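Local coordinates for protein HTH-type transcriptional regulator YgaV (PDB 3CUO) that regulates large-scale gene expression in response to sulfide, acting as both repressor and activator and holding down many anaerobic respiratory genes when sulfide is absent, at the interface of chains A and B. Coordinates in Å, arbitrary orientation; residue numbers count along the deposited sequence, not the author numbering. Chains: chain A/B, Uncharacterized HTH-type transcriptional regulator ygaV.

Contact 1: the interface of chains A and B. Residues chain A 1, 3-4, 7; chain B 31-32, 34, 90, 94.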
ATOM      1  N   MET A   1      -9.515   5.545  16.750  1.00 55.72           N
ATOM      2  CA  MET A   1      -8.965   6.839  17.352  1.00 56.90           C
ATOM      3  C   MET A   1      -7.472   6.713  17.771  1.00 56.34           C
ATOM      4  O   MET A   1      -6.646   7.577  17.442  1.00 56.19           O
ATOM      5  CB  MET A   1      -9.848   7.346  18.504  1.00 56.81           C
ATOM      6  CG  MET A   1      -9.702   8.845  18.881  1.00 58.37           C
ATOM      7  SD  MET A   1      -9.658  10.133  17.574  1.00 66.17           S
ATOM      8  CE  MET A   1      -7.896  10.402  17.437  1.00 52.06           C
ATOM      9  N   GLU A   3      -5.510   4.343  16.448  1.00 54.22           N
ATOM     10  CA  GLU A   3      -4.805   4.146  15.197  1.00 53.64           C
ATOM     11  C   GLU A   3      -4.587   5.488  14.546  1.00 52.03           C
ATOM     12  O   GLU A   3      -3.537   5.750  13.950  1.00 50.94           O
ATOM     13  CB  GLU A   3      -5.586   3.266  14.196  1.00 54.00           C
ATOM     14  CG  GLU A   3      -5.469   1.794  14.415  1.00 55.76           C
ATOM     15  CD  GLU A   3      -6.151   1.299  15.696  1.00 58.84           C
ATOM     16  OE1 GLU A   3      -7.119   1.910  16.197  1.00 58.54           O
ATOM     17  OE2 GLU A   3      -5.717   0.237  16.180  1.00 62.97           O
ATOM     18  N   LEU A   4      -5.619   6.322  14.603  1.00 50.27           N
ATOM     19  CA  LEU A   4      -5.542   7.631  14.004  1.00 50.10           C
ATOM     20  C   LEU A   4      -4.425   8.440  14.670  1.00 50.27           C
ATOM     21  O   LEU A   4      -3.629   9.092  13.981  1.00 50.06           O
ATOM     22  CB  LEU A   4      -6.888   8.349  14.125  1.00 49.74           C
ATOM     23  CG  LEU A   4      -6.880   9.725  13.480  1.00 50.29           C
ATOM     24  CD1 LEU A   4      -6.608   9.577  12.037  1.00 49.71           C
ATOM     25  CD2 LEU A   4      -8.170  10.501  13.711  1.00 50.49           C
ATOM     26  N   LEU A   7      -0.808   7.168  13.679  1.00 49.14           N
ATOM     27  CA  LEU A   7      -0.371   7.235  12.340  1.00 48.59           C
ATOM     28  C   LEU A   7      -0.592   8.545  11.670  1.00 47.24           C
ATOM     29  O   LEU A   7      -0.096   8.747  10.559  1.00 46.45           O
ATOM     30  CB  LEU A   7      -1.106   6.113  11.530  1.00 49.64           C
ATOM     31  CG  LEU A   7      -0.443   5.460  10.352  1.00 51.01           C
ATOM     32  CD1 LEU A   7       0.903   4.959  10.760  1.00 51.41           C
ATOM     33  CD2 LEU A   7      -1.412   4.342   9.830  1.00 50.78           C
TER
ATOM     34  N   CYS B  31      -7.955   4.351   9.273  1.00 44.67           N
ATOM     35  CA  CYS B  31      -7.500   4.228  10.654  1.00 45.19           C
ATOM     36  C   CYS B  31      -8.609   4.413  11.657  1.00 45.13           C
ATOM     37  O   CYS B  31      -8.774   3.638  12.630  1.00 45.34           O
ATOM     38  CB  CYS B  31      -6.429   5.283  10.988  1.00 46.80           C
ATOM     39  SG  CYS B  31      -4.838   4.971  10.512  1.00 50.48           S
ATOM     40  N   MET B  32      -9.392   5.480  11.474  1.00 46.17           N
ATOM     41  CA  MET B  32     -10.560   5.676  12.345  1.00 44.64           C
ATOM     42  C   MET B  32     -11.589   4.539  12.250  1.00 44.29           C
ATOM     43  O   MET B  32     -12.174   4.130  13.248  1.00 43.49           O
ATOM     44  CB  MET B  32     -11.252   7.016  12.023  1.00 45.81           C
ATOM     45  CG  MET B  32     -12.311   7.443  13.036  1.00 47.40           C
ATOM     46  SD  MET B  32     -11.549   8.096  14.558  1.00 48.50           S
ATOM     47  CE  MET B  32     -12.963   7.799  15.520  1.00 47.83           C
ATOM     48  N   SER B  34     -10.977   1.392  11.446  1.00 47.77           N
ATOM     49  CA  SER B  34     -10.368   0.087  11.815  1.00 49.10           C
ATOM     50  C   SER B  34     -10.773  -0.216  13.239  1.00 49.89           C
ATOM     51  O   SER B  34     -10.647   0.621  14.079  1.00 48.80           O
ATOM     52  CB  SER B  34      -8.836   0.135  11.730  1.00 50.49           C
ATOM     53  OG  SER B  34      -8.270  -1.159  11.837  1.00 52.54           O
ATOM     54  N   ILE B  90      -3.057  -1.583   7.738  1.00 39.31           N
ATOM     55  CA  ILE B  90      -3.021  -0.529   8.803  1.00 40.32           C
ATOM     56  C   ILE B  90      -2.177  -0.892  10.020  1.00 40.55           C
ATOM     57  O   ILE B  90      -1.373  -0.078  10.477  1.00 42.55           O
ATOM     58  CB  ILE B  90      -4.432  -0.179   9.294  1.00 41.07           C
ATOM     59  CG1 ILE B  90      -5.136   0.672   8.232  1.00 42.98           C
ATOM     60  CG2 ILE B  90      -4.349   0.637  10.622  1.00 41.80           C
ATOM     61  CD1 ILE B  90      -6.550   0.726   8.444  1.00 45.06           C
ATOM     62  N   LYS B  94       1.358   0.964  11.298  1.00 43.12           N
ATOM     63  CA  LYS B  94       1.577   1.238  12.726  1.00 44.07           C
ATOM     64  C   LYS B  94       2.890   0.745  13.260  1.00 44.60           C
ATOM     65  O   LYS B  94       3.595   1.495  13.944  1.00 45.23           O
ATOM     66  CB  LYS B  94       0.482   0.594  13.582  1.00 44.26           C
ATOM     67  CG  LYS B  94      -0.722   1.351  13.631  1.00 48.40           C
ATOM     68  CD  LYS B  94      -1.308   1.222  15.079  1.00 55.35           C
ATOM     69  CE  LYS B  94      -1.973  -0.147  15.325  1.00 55.49           C
ATOM     70  NZ  LYS B  94      -3.394  -0.109  14.911  1.00 61.03           N
TER
HETATM   71  O   HOH W   1     -10.026   3.173  15.394  1.00 52.37           O

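Contact 2: the interface of chains A and B. Residues chain A 15, 18-19, 21-22; chain B 15, 18-19, 22.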
ATOM      1  N   ALA A  15       1.110   6.977   2.844  1.00 41.94           N
ATOM      2  CA  ALA A  15       0.440   7.001   1.560  1.00 42.16           C
ATOM      3  C   ALA A  15       1.378   6.962   0.366  1.00 41.26           C
ATOM      4  O   ALA A  15       1.095   6.316  -0.677  1.00 42.66           O
ATOM      5  CB  ALA A  15      -0.515   8.223   1.446  1.00 41.02           C
ATOM      6  N   LEU A  18       2.821   3.449   0.041  1.00 39.10           N
ATOM      7  CA  LEU A  18       1.874   2.564  -0.570  1.00 39.37           C
ATOM      8  C   LEU A  18       1.731   2.896  -2.047  1.00 39.59           C
ATOM      9  O   LEU A  18       1.664   2.031  -2.916  1.00 40.05           O
ATOM     10  CB  LEU A  18       0.510   2.643   0.195  1.00 39.79           C
ATOM     11  CG  LEU A  18       0.410   2.167   1.642  1.00 37.77           C
ATOM     12  CD1 LEU A  18      -1.080   2.107   1.982  1.00 42.50           C
ATOM     13  CD2 LEU A  18       1.111   0.816   1.892  1.00 43.22           C
ATOM     14  N   LYS A  19       1.728   4.163  -2.366  1.00 42.21           N
ATOM     15  CA  LYS A  19       1.580   4.541  -3.771  1.00 42.71           C
ATOM     16  C   LYS A  19       2.742   4.063  -4.628  1.00 43.69           C
ATOM     17  O   LYS A  19       2.517   3.576  -5.749  1.00 43.74           O
ATOM     18  CB  LYS A  19       1.395   6.036  -3.874  1.00 44.02           C
ATOM     19  CG  LYS A  19       1.283   6.545  -5.312  1.00 47.21           C
ATOM     20  CD  LYS A  19       0.473   7.844  -5.344  1.00 48.27           C
ATOM     21  CE  LYS A  19       0.945   8.799  -6.472  1.00 53.58           C
ATOM     22  NZ  LYS A  19      -0.238   9.420  -7.239  1.00 56.50           N
ATOM     23  N   MET A  21       4.504   1.387  -4.161  1.00 42.12           N
ATOM     24  CA  MET A  21       4.451  -0.038  -4.268  1.00 40.94           C
ATOM     25  C   MET A  21       3.204  -0.476  -5.062  1.00 43.04           C
ATOM     26  O   MET A  21       3.080  -1.639  -5.357  1.00 44.38           O
ATOM     27  CB  MET A  21       4.328  -0.642  -2.833  1.00 41.68           C
ATOM     28  CG  MET A  21       5.519  -0.320  -1.866  1.00 42.34           C
ATOM     29  SD  MET A  21       5.496  -1.197  -0.228  1.00 34.91           S
ATOM     30  CE  MET A  21       5.496  -2.894  -0.650  1.00 36.97           C
ATOM     31  N   SER A  22       2.292   0.432  -5.411  1.00 42.31           N
ATOM     32  CA  SER A  22       0.954   0.041  -5.934  1.00 41.85           C
ATOM     33  C   SER A  22       0.857  -0.294  -7.410  1.00 43.12           C
ATOM     34  O   SER A  22      -0.115   0.044  -8.054  1.00 42.23           O
ATOM     35  CB  SER A  22      -0.093   1.118  -5.615  1.00 41.73           C
ATOM     36  OG  SER A  22       0.262   2.391  -6.118  1.00 43.51           O
TER
ATOM     37  N   ALA B  15      -1.855  -4.931  -5.576  1.00 40.49           N
ATOM     38  CA  ALA B  15      -1.465  -3.598  -6.061  1.00 41.64           C
ATOM     39  C   ALA B  15      -2.665  -2.657  -6.076  1.00 41.04           C
ATOM     40  O   ALA B  15      -2.583  -1.499  -5.627  1.00 41.68           O
ATOM     41  CB  ALA B  15      -0.766  -3.662  -7.418  1.00 40.67           C
ATOM     42  N   LEU B  18      -3.363  -1.662  -2.476  1.00 39.77           N
ATOM     43  CA  LEU B  18      -2.423  -0.638  -2.068  1.00 40.63           C
ATOM     44  C   LEU B  18      -2.736   0.670  -2.725  1.00 41.41           C
ATOM     45  O   LEU B  18      -2.680   1.708  -2.059  1.00 42.94           O
ATOM     46  CB  LEU B  18      -0.978  -1.044  -2.302  1.00 38.26           C
ATOM     47  CG  LEU B  18      -0.473  -2.257  -1.564  1.00 40.09           C
ATOM     48  CD1 LEU B  18       1.050  -2.342  -1.792  1.00 41.12           C
ATOM     49  CD2 LEU B  18      -0.817  -2.102  -0.056  1.00 42.60           C
ATOM     50  N   LYS B  19      -3.126   0.638  -3.993  1.00 42.12           N
ATOM     51  CA  LYS B  19      -3.464   1.885  -4.697  1.00 42.40           C
ATOM     52  C   LYS B  19      -4.661   2.572  -4.030  1.00 42.80           C
ATOM     53  O   LYS B  19      -4.667   3.793  -3.877  1.00 42.95           O
ATOM     54  CB  LYS B  19      -3.748   1.594  -6.149  1.00 43.53           C
ATOM     55  CG  LYS B  19      -3.930   2.776  -7.138  1.00 44.87           C
ATOM     56  CD  LYS B  19      -2.889   3.780  -7.047  1.00 53.14           C
ATOM     57  CE  LYS B  19      -2.581   4.543  -8.415  1.00 55.97           C
ATOM     58  NZ  LYS B  19      -1.362   5.513  -8.339  1.00 53.57           N
ATOM     59  N   SER B  22      -3.775   4.557  -1.001  1.00 45.17           N
ATOM     60  CA  SER B  22      -2.532   5.330  -1.084  1.00 44.26           C
ATOM     61  C   SER B  22      -2.761   6.832  -1.073  1.00 45.53           C
ATOM     62  O   SER B  22      -2.140   7.577  -1.818  1.00 44.93           O
ATOM     63  CB  SER B  22      -1.716   4.881  -2.276  1.00 43.79           C
ATOM     64  OG  SER B  22      -2.322   5.155  -3.514  1.00 43.40           O
TER

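Contact 3: the interface of chains A and B. Residues chain A 31, 90, 93-94, 97-98; chain B 3-4, 7.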
ATOM      1  N   CYS A  31       9.329  -8.404  -4.467  1.00 46.47           N
ATOM      2  CA  CYS A  31       9.397  -9.813  -4.036  1.00 47.33           C
ATOM      3  C   CYS A  31      10.685 -10.481  -4.467  1.00 48.77           C
ATOM      4  O   CYS A  31      11.315 -11.181  -3.654  1.00 50.34           O
ATOM      5  CB  CYS A  31       8.280 -10.664  -4.616  1.00 49.20           C
ATOM      6  SG  CYS A  31       6.688 -10.386  -3.918  1.00 54.88           S
ATOM      7  N   ILE A  90       5.357  -6.390   2.159  1.00 40.93           N
ATOM      8  CA  ILE A  90       5.422  -7.658   1.457  1.00 41.11           C
ATOM      9  C   ILE A  90       5.007  -8.868   2.292  1.00 40.40           C
ATOM     10  O   ILE A  90       4.225  -9.699   1.858  1.00 40.26           O
ATOM     11  CB  ILE A  90       6.867  -7.873   0.803  1.00 41.97           C
ATOM     12  CG1 ILE A  90       6.992  -6.946  -0.398  1.00 44.68           C
ATOM     13  CG2 ILE A  90       7.030  -9.296   0.409  1.00 42.20           C
ATOM     14  CD1 ILE A  90       8.214  -7.313  -1.337  1.00 45.87           C
ATOM     15  N   LEU A  93       1.342  -8.769   2.850  1.00 40.72           N
ATOM     16  CA  LEU A  93       0.613  -9.132   1.647  1.00 43.31           C
ATOM     17  C   LEU A  93       0.627 -10.659   1.464  1.00 43.98           C
ATOM     18  O   LEU A  93      -0.374 -11.279   1.125  1.00 43.89           O
ATOM     19  CB  LEU A  93       1.176  -8.422   0.431  1.00 43.02           C
ATOM     20  CG  LEU A  93       0.952  -6.916   0.327  1.00 43.13           C
ATOM     21  CD1 LEU A  93       1.695  -6.429  -0.863  1.00 41.55           C
ATOM     22  CD2 LEU A  93      -0.468  -6.554   0.180  1.00 37.38           C
ATOM     23  N   LYS A  94       1.787 -11.262   1.663  1.00 46.88           N
ATOM     24  CA  LYS A  94       1.885 -12.726   1.749  1.00 48.86           C
ATOM     25  C   LYS A  94       0.858 -13.358   2.676  1.00 48.57           C
ATOM     26  O   LYS A  94       0.124 -14.236   2.239  1.00 49.49           O
ATOM     27  CB  LYS A  94       3.319 -13.215   2.077  1.00 48.73           C
ATOM     28  CG  LYS A  94       4.310 -12.948   0.946  1.00 54.45           C
ATOM     29  CD  LYS A  94       5.824 -13.384   1.287  1.00 53.68           C
ATOM     30  CE  LYS A  94       6.806 -12.205   1.472  1.00 58.77           C
ATOM     31  NZ  LYS A  94       8.178 -12.483   2.167  1.00 58.27           N
ATOM     32  N   TYR A  97      -2.791 -12.822   1.139  1.00 50.16           N
ATOM     33  CA  TYR A  97      -3.102 -13.408  -0.160  1.00 52.34           C
ATOM     34  C   TYR A  97      -2.632 -14.831  -0.347  1.00 54.36           C
ATOM     35  O   TYR A  97      -2.999 -15.448  -1.323  1.00 55.72           O
ATOM     36  CB  TYR A  97      -2.507 -12.553  -1.262  1.00 50.41           C
ATOM     37  CG  TYR A  97      -3.202 -11.241  -1.389  1.00 49.24           C
ATOM     38  CD1 TYR A  97      -4.470 -11.176  -1.945  1.00 49.47           C
ATOM     39  CD2 TYR A  97      -2.613 -10.057  -0.942  1.00 49.19           C
ATOM     40  CE1 TYR A  97      -5.128  -9.989  -2.068  1.00 49.18           C
ATOM     41  CE2 TYR A  97      -3.283  -8.850  -1.030  1.00 50.02           C
ATOM     42  CZ  TYR A  97      -4.553  -8.827  -1.631  1.00 49.81           C
ATOM     43  OH  TYR A  97      -5.258  -7.643  -1.745  1.00 47.02           O
ATOM     44  N   CYS A  98      -1.814 -15.339   0.565  1.00 57.20           N
ATOM     45  CA  CYS A  98      -1.241 -16.694   0.446  1.00 58.59           C
ATOM     46  C   CYS A  98      -1.730 -17.559   1.612  1.00 60.09           C
ATOM     47  O   CYS A  98      -1.391 -17.293   2.777  1.00 61.66           O
ATOM     48  CB  CYS A  98       0.305 -16.652   0.417  1.00 59.49           C
ATOM     49  SG  CYS A  98       1.039 -15.573  -0.942  1.00 65.83           S
TER
ATOM     50  N   GLU B   3       9.581 -16.189  -2.858  1.00 66.43           N
ATOM     51  CA  GLU B   3       8.728 -15.048  -2.500  1.00 65.37           C
ATOM     52  C   GLU B   3       7.835 -14.663  -3.685  1.00 64.50           C
ATOM     53  O   GLU B   3       6.625 -14.484  -3.540  1.00 62.87           O
ATOM     54  CB  GLU B   3       9.619 -13.861  -2.166  1.00 66.38           C
ATOM     55  CG  GLU B   3      10.879 -14.203  -1.360  1.00 69.03           C
ATOM     56  CD  GLU B   3      10.726 -13.911   0.093  1.00 72.58           C
ATOM     57  OE1 GLU B   3       9.617 -13.478   0.477  1.00 77.34           O
ATOM     58  OE2 GLU B   3      11.725 -14.085   0.836  1.00 76.90           O
ATOM     59  N   LEU B   4       8.464 -14.545  -4.865  1.00 63.62           N
ATOM     60  CA  LEU B   4       7.754 -14.184  -6.101  1.00 63.69           C
ATOM     61  C   LEU B   4       6.711 -15.247  -6.465  1.00 62.93           C
ATOM     62  O   LEU B   4       5.576 -14.932  -6.850  1.00 62.23           O
ATOM     63  CB  LEU B   4       8.765 -14.031  -7.244  1.00 63.51           C
ATOM     64  CG  LEU B   4       8.154 -13.783  -8.626  1.00 63.96           C
ATOM     65  CD1 LEU B   4       7.377 -12.459  -8.669  1.00 63.15           C
ATOM     66  CD2 LEU B   4       9.280 -13.775  -9.622  1.00 64.56           C
ATOM     67  N   LEU B   7       3.592 -14.814  -4.262  1.00 59.83           N
ATOM     68  CA  LEU B   7       2.683 -13.691  -4.410  1.00 58.44           C
ATOM     69  C   LEU B   7       2.242 -13.357  -5.836  1.00 56.03           C
ATOM     70  O   LEU B   7       1.324 -12.577  -6.014  1.00 51.85           O
ATOM     71  CB  LEU B   7       3.344 -12.435  -3.771  1.00 59.25           C
ATOM     72  CG  LEU B   7       2.513 -11.516  -2.866  1.00 60.20           C
ATOM     73  CD1 LEU B   7       1.833 -12.342  -1.807  1.00 62.92           C
ATOM     74  CD2 LEU B   7       3.367 -10.396  -2.224  1.00 59.86           C
TER

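Contact 4: the interface of chains A and B. Residues chain A 89, 92-93, 96; chain B 88-89, 92.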
ATOM      1  N   ILE A  89       5.586  -4.794   4.449  1.00 37.79           N
ATOM      2  CA  ILE A  89       4.355  -4.785   3.671  1.00 37.83           C
ATOM      3  C   ILE A  89       4.264  -6.037   2.833  1.00 39.80           C
ATOM      4  O   ILE A  89       3.209  -6.685   2.757  1.00 41.59           O
ATOM      5  CB  ILE A  89       4.271  -3.513   2.853  1.00 37.66           C
ATOM      6  CG1 ILE A  89       4.068  -2.371   3.830  1.00 39.41           C
ATOM      7  CG2 ILE A  89       3.151  -3.606   1.726  1.00 37.92           C
ATOM      8  CD1 ILE A  89       4.458  -1.069   3.337  1.00 44.01           C
ATOM      9  N   THR A  92       3.166  -8.859   5.028  1.00 39.81           N
ATOM     10  CA  THR A  92       1.706  -8.802   5.284  1.00 39.86           C
ATOM     11  C   THR A  92       0.910  -9.210   4.041  1.00 40.39           C
ATOM     12  O   THR A  92      -0.103  -9.913   4.150  1.00 38.81           O
ATOM     13  CB  THR A  92       1.320  -7.398   5.760  1.00 41.56           C
ATOM     14  OG1 THR A  92       2.015  -7.138   6.984  1.00 39.73           O
ATOM     15  CG2 THR A  92      -0.167  -7.241   5.992  1.00 38.94           C
ATOM     16  N   LEU A  93       1.342  -8.769   2.850  1.00 40.72           N
ATOM     17  CA  LEU A  93       0.613  -9.132   1.647  1.00 43.31           C
ATOM     18  C   LEU A  93       0.627 -10.659   1.464  1.00 43.98           C
ATOM     19  O   LEU A  93      -0.374 -11.279   1.125  1.00 43.89           O
ATOM     20  CB  LEU A  93       1.176  -8.422   0.431  1.00 43.02           C
ATOM     21  CG  LEU A  93       0.952  -6.916   0.327  1.00 43.13           C
ATOM     22  CD1 LEU A  93       1.695  -6.429  -0.863  1.00 41.55           C
ATOM     23  CD2 LEU A  93      -0.468  -6.554   0.180  1.00 37.38           C
ATOM     24  N   VAL A  96      -1.884 -12.160   3.774  1.00 49.04           N
ATOM     25  CA  VAL A  96      -3.244 -11.858   3.329  1.00 48.96           C
ATOM     26  C   VAL A  96      -3.662 -12.743   2.124  1.00 49.27           C
ATOM     27  O   VAL A  96      -4.743 -13.299   2.090  1.00 48.71           O
ATOM     28  CB  VAL A  96      -3.384 -10.316   3.004  1.00 48.68           C
ATOM     29  CG1 VAL A  96      -4.606 -10.002   2.200  1.00 47.86           C
ATOM     30  CG2 VAL A  96      -3.345  -9.485   4.314  1.00 43.03           C
TER
ATOM     31  N   ALA B  88      -5.129  -5.412   8.084  1.00 37.46           N
ATOM     32  CA  ALA B  88      -3.779  -5.945   8.173  1.00 38.25           C
ATOM     33  C   ALA B  88      -2.720  -4.908   7.738  1.00 38.13           C
ATOM     34  O   ALA B  88      -1.648  -4.741   8.369  1.00 38.64           O
ATOM     35  CB  ALA B  88      -3.645  -7.249   7.411  1.00 37.91           C
ATOM     36  N   ILE B  89      -3.002  -4.192   6.648  1.00 38.88           N
ATOM     37  CA  ILE B  89      -2.034  -3.223   6.164  1.00 37.53           C
ATOM     38  C   ILE B  89      -1.918  -2.051   7.169  1.00 38.89           C
ATOM     39  O   ILE B  89      -0.812  -1.593   7.453  1.00 38.62           O
ATOM     40  CB  ILE B  89      -2.411  -2.740   4.756  1.00 38.53           C
ATOM     41  CG1 ILE B  89      -2.230  -3.881   3.713  1.00 34.97           C
ATOM     42  CG2 ILE B  89      -1.701  -1.408   4.403  1.00 37.79           C
ATOM     43  CD1 ILE B  89      -0.723  -4.231   3.347  1.00 38.74           C
ATOM     44  N   THR B  92       0.408  -3.075  10.080  1.00 38.17           N
ATOM     45  CA  THR B  92       1.801  -3.019   9.674  1.00 38.50           C
ATOM     46  C   THR B  92       2.352  -1.598   9.632  1.00 38.21           C
ATOM     47  O   THR B  92       3.481  -1.366   9.997  1.00 38.62           O
ATOM     48  CB  THR B  92       2.034  -3.728   8.295  1.00 39.17           C
ATOM     49  OG1 THR B  92       1.611  -5.098   8.389  1.00 39.48           O
ATOM     50  CG2 THR B  92       3.512  -3.651   7.880  1.00 37.22           C
TER

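Contact 1: the interface of chains A and B
A:Leu7 and B:Cys31 form the apolar centre, where the leucine methyl CD2 rests against the thiol sulfur SG at 3.5 Å. The thiol is small and polarisable, which suits it to a close fit against a branched aliphatic group. With SG opposite the carbonyl carbon (chi1 -81°), this torsion turns the thiol of B:Cys31 toward A:Leu7, while its CB lies 3.9 Å from the CA of A:Leu4 and similarly close to the CB of A:Glu3. On one flank, the flexible thioethers of A:Met1 and B:Met32 meet obliquely, their SD atoms 4.1 Å apart, and extend the oily surface to the very start of chain A.

The polar rim belongs to A:Glu3, whose carboxylate is shared between two partners. OE2 accepts a salt-bridging hydrogen bond from the ammonium NZ of B:Lys94 at 2.7 Å, through the lone pair directed away from OE1. Bends at chi2, chi3 and chi4 fold the lysine back to reach it. OE1 instead faces a water at 3.3 Å, a long link. That water also meets the backbone O atoms of B:Cys31 and B:Met32. The same water lies 2.9 Å from the backbone O of B:Ser34, so it ties the carboxylate to the end of a helix.

In the fold, the N-terminal helix 2-7 of chain A reaches over to chain B and lies against its helices 24-33 and 84-97.

Contact 2: the interface of chains A and B
A:Leu18 and B:Leu18 meet at the middle of this patch, their CD2 methyls 4.0 Å apart and their side chains crossing at about a right angle. The other methyl of B:Leu18, CD1, lies on the CB of A:Met21 at 3.8 Å. Leucine suits this place because one branch can face its own counterpart while the other covers the neighbouring turn.

Next to the leucines the serines pack by carbon rather than by oxygen. The CB of A:Ser22 approaches the backbone N of B:Lys19 at 3.5 Å, and B:Ser22 does the same to A:Lys19, a close fit that the small serine suits. Each hydroxyl turns back to its own chain: OG of A:Ser22 donates to the carbonyl O of A:Lys19 at 2.6 Å, and OG of B:Ser22 to that of B:Lys19 at 2.7 Å. A chi1 near 60° sets OG between the backbone N and carbonyl carbon, from where it meets the oxygen tilted about 25° out of the carbonyl plane.

At the rim, the two lysine ammonium NZ atoms of A:Lys19 and B:Lys19 stand 4.2 Å apart, a probably unfavourable pairing of like charges. The site lies near the two-fold axis, where the C-terminal ends of helix 11-21 of chain A and helix 11-20 of chain B meet, with A:Ser22 and B:Ser22 just beyond.

Contact 3: the interface of chains A and B
The ammonium NZ of A:Lys94 donates to the carboxylate OE1 of B:Glu3 in a salt bridge modelled at a very short 2.4 Å, a length to be read with caution. The nitrogen meets OE1 nearly along its C-O axis, and the two long side chains pass each other at a slant. A long, flexible lysine suits this place: it bridges from the helix 84-97 to the first turn of the partner's helix 2-7, while its aliphatic part serves the apolar layer beneath. There CG lies 3.8 Å from CD1 of B:Leu7, the lysine and leucine side chains crossing roughly perpendicularly.

B:Leu7 is the apolar plug, its two methyls serving different surfaces. CD1 faces the end of the C-terminal helix, lying 3.6 Å from CA of A:Lys94. CD2 turns to CB of A:Leu93 at 4.0 Å and to the thiol SG of A:Cys31 at 3.7 Å. Beside it, the CB of A:Cys31 supports the backbone of B:Leu4, a place where a small residue allows close approach.

Two cysteines are noteworthy in a sulfide-responsive regulator, although the structure alone does not show their part in sensing. A:Cys98 SG touches CD1 of B:Leu7 at 3.4 Å, and lies 8.2 Å from A:Cys31 SG, so no disulfide joins them here.

Contact 4: the interface of chains A and B
The C-terminal helices 84-97 of both chains meet here, running roughly antiparallel, and A:Thr92 faces B:Thr92 across the two-fold. Their hydroxyl OG1 atoms share a hydrogen bond modelled at a short 2.5 Å, the two side chains sliding past each other in opposite directions. In both, OG1 lies opposite the carbonyl carbon (chi1 about -60°), which turns the hydroxyl to the partner and leaves the methyl CG2 for packing. Threonine fits well: it offers a hydroxyl that can donate or accept, together with an apolar branch.

B:Thr92 OG1 also donates to the backbone O of B:Ala88 one turn earlier, over a longer 3.3 Å and well tilted from the carbonyl plane. The coordinates do not decide which threonine donates to the other.

Around this polar centre the surface is aliphatic. The small B:Ala88 lets two branched residues close in, its CB lying 3.8 Å from CG2 of A:Thr92 and also 3.8 Å from CG2 of A:Val96. B:Ile89 reaches farther, its terminal CD1 touching CD2 of A:Leu93 at 3.9 Å and CG2 of A:Thr92 at 4.0 Å. Its chi2 of -73° folds CD1 round to meet both.

The site is a helix-to-helix seam in the middle of the dimer, separated in sequence from the predicted helix-turn-helix segment 41-64 by the strands 68-72 and 77-81.

Contacts 1 and 3, whose C-alpha centres are about 24 Å apart, are approximate two-fold counterparts and lie toward opposite ends of the interface, each using the N-terminal helix of one chain against helices 24-33 and 84-97 of the other. Contacts 2 and 4 lie between them, their C-alpha centres about 12 Å apart; the centre of contact 4 is about 10 Å from that of contact 3, and the two share A:Leu93. Helix 84-97 thus takes part in contacts 1, 3 and 4. This resembles the usual ArsR-family dimer, in which terminal helices pair the subunits and so probably fix the spacing of the two DNA-binding motifs.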